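Local coordinates for uncharacterized protein (Psychrobacter arcticus, PDB 2PN2) that is of unknown function but belongs to the OsmC family and probably takes part in osmotic-stress and detoxification responses as a dimer, at residues D30-S34 with I45-P49. Sequence-based numbering, arbitrary orientation.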
loop_
_atom_site.group_PDB
_atom_site.type_symbol
_atom_site.label_atom_id
_atom_site.label_comp_id
_atom_site.label_asym_id
_atom_site.label_seq_id
_atom_site.Cartn_x
_atom_site.Cartn_y
_atom_site.Cartn_z
ATOM N N ASP A 30 3.991 -8.639 -18.317
ATOM C CA ASP A 30 3.188 -9.735 -17.722
ATOM C C ASP A 30 2.380 -9.274 -16.481
ATOM O O ASP A 30 2.134 -10.065 -15.558
ATOM C CB ASP A 30 4.084 -10.960 -17.390
ATOM C CG ASP A 30 4.881 -11.471 -18.593
ATOM O OD1 ASP A 30 4.297 -11.636 -19.689
ATOM O OD2 ASP A 30 6.095 -11.753 -18.430
ATOM N N LEU A 31 1.985 -7.991 -16.483
ATOM C CA LEU A 31 1.240 -7.332 -15.399
ATOM C C LEU A 31 1.972 -7.282 -14.047
ATOM O O LEU A 31 1.344 -7.180 -12.981
ATOM C CB LEU A 31 -0.170 -7.922 -15.258
ATOM C CG LEU A 31 -1.013 -7.925 -16.535
ATOM C CD1 LEU A 31 -2.391 -8.508 -16.246
ATOM C CD2 LEU A 31 -1.124 -6.511 -17.128
ATOM N N ARG A 32 3.305 -7.282 -14.110
ATOM C CA ARG A 32 4.168 -7.251 -12.936
ATOM C C ARG A 32 4.865 -5.911 -12.781
ATOM O O ARG A 32 5.331 -5.348 -13.774
ATOM C CB ARG A 32 5.256 -8.318 -13.055
ATOM C CG ARG A 32 6.383 -8.191 -12.020
ATOM C CD ARG A 32 7.279 -9.372 -12.067
ATOM N NE ARG A 32 6.742 -10.487 -11.305
ATOM C CZ ARG A 32 7.174 -11.745 -11.389
ATOM N NH1 ARG A 32 8.160 -12.122 -12.224
ATOM N NH2 ARG A 32 6.595 -12.653 -10.626
ATOM N N THR A 33 4.991 -5.442 -11.537
ATOM C CA THR A 33 5.770 -4.226 -11.239
ATOM C C THR A 33 6.813 -4.536 -10.165
ATOM O O THR A 33 6.642 -5.461 -9.390
ATOM C CB THR A 33 4.920 -3.015 -10.812
ATOM O OG1 THR A 33 4.567 -3.093 -9.421
ATOM C CG2 THR A 33 3.677 -2.869 -11.694
ATOM N N SER A 34 7.886 -3.754 -10.159
ATOM C CA SER A 34 8.970 -3.834 -9.177
ATOM C C SER A 34 9.203 -2.435 -8.648
ATOM O O SER A 34 9.435 -1.531 -9.436
ATOM C CB SER A 34 10.242 -4.348 -9.838
ATOM O OG SER A 34 11.336 -4.250 -8.946
ATOM N N ILE A 45 7.503 -6.400 -5.120
ATOM C CA ILE A 45 6.960 -6.821 -6.402
ATOM C C ILE A 45 5.446 -6.856 -6.305
ATOM O O ILE A 45 4.918 -7.154 -5.240
ATOM C CB ILE A 45 7.436 -8.256 -6.770
ATOM C CG1 ILE A 45 8.976 -8.383 -6.763
ATOM C CG2 ILE A 45 6.886 -8.709 -8.125
ATOM C CD1 ILE A 45 9.698 -7.433 -7.681
ATOM N N THR A 46 4.769 -6.507 -7.396
ATOM C CA THR A 46 3.325 -6.732 -7.512
ATOM C C THR A 46 3.029 -7.507 -8.787
ATOM O O THR A 46 3.771 -7.413 -9.753
ATOM C CB THR A 46 2.449 -5.442 -7.495
ATOM O OG1 THR A 46 2.644 -4.696 -8.697
ATOM C CG2 THR A 46 2.721 -4.577 -6.256
ATOM N N ASP A 47 1.951 -8.289 -8.747
ATOM C CA ASP A 47 1.420 -9.019 -9.876
ATOM C C ASP A 47 -0.085 -8.841 -9.874
ATOM O O ASP A 47 -0.696 -8.762 -8.808
ATOM C CB ASP A 47 1.663 -10.527 -9.744
ATOM C CG ASP A 47 3.067 -10.964 -10.091
ATOM O OD1 ASP A 47 3.775 -10.311 -10.878
ATOM O OD2 ASP A 47 3.438 -12.053 -9.621
ATOM N N ALA A 48 -0.673 -8.809 -11.063
ATOM C CA ALA A 48 -2.130 -8.831 -11.202
ATOM C C ALA A 48 -2.574 -10.279 -10.896
ATOM O O ALA A 48 -1.798 -11.224 -11.112
ATOM C CB ALA A 48 -2.551 -8.439 -12.596
ATOM N N PRO A 49 -3.795 -10.468 -10.348
ATOM C CA PRO A 49 -4.253 -11.863 -10.145
ATOM C C PRO A 49 -4.412 -12.651 -11.460
ATOM O O PRO A 49 -4.502 -12.046 -12.539
ATOM C CB PRO A 49 -5.614 -11.701 -9.448
ATOM C CG PRO A 49 -5.608 -10.290 -8.891
ATOM C CD PRO A 49 -4.778 -9.486 -9.841
HETATM O O HOH W 1 1.555 -10.293 -12.919
HETATM O O HOH W 2 1.023 -5.748 -10.567
#
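Thr33 and Thr46 both hold OG1 between the backbone N and the carbonyl carbon (chi1 81° and 70°), which turns the two hydroxyls toward each other across a hydrogen-bonded antiparallel pair. Their OG1 atoms lie 2.6 Å apart in a short hydrogen bond whose donor is not determined. Beneath it, the backbone closes a ring of two bonds, Thr33 N to Thr46 O and Thr46 N to Thr33 O, each 2.9 Å. Thr33 OG1 also bonds to Ser71 OG of the second subunit, while a water bridges Thr46 OG1 to Leu31 O, so the paired hydroxyls sit within a polar chain that reaches the dimer interface.

On the opposite face Arg32 runs beside Asp47, pointing the same way. Its chain runs out with CG opposite the main-chain nitrogen and bends at chi3, bringing NE to 3.0 Å from Asp47 OD1 in a salt bridge of weak hydrogen-bond geometry, the guanidinium and carboxylate planes 26° apart. Ile45 CG2 packs 3.6 Å from Arg32 NE. Asp47 OD2 is held by Glu57 N.

Next to the Arg32-Asp47 pair, Ala48 N donates a hydrogen bond of 3.2 Å to Leu31 O, and their CB atoms touch. In this part of the hairpin of strands 32-37 and 42-47, the threonine hydroxyls face the partner subunit, while the Arg32-Asp47 pair lies on the other face, its carboxylate probably stabilised by both arginine and backbone amide.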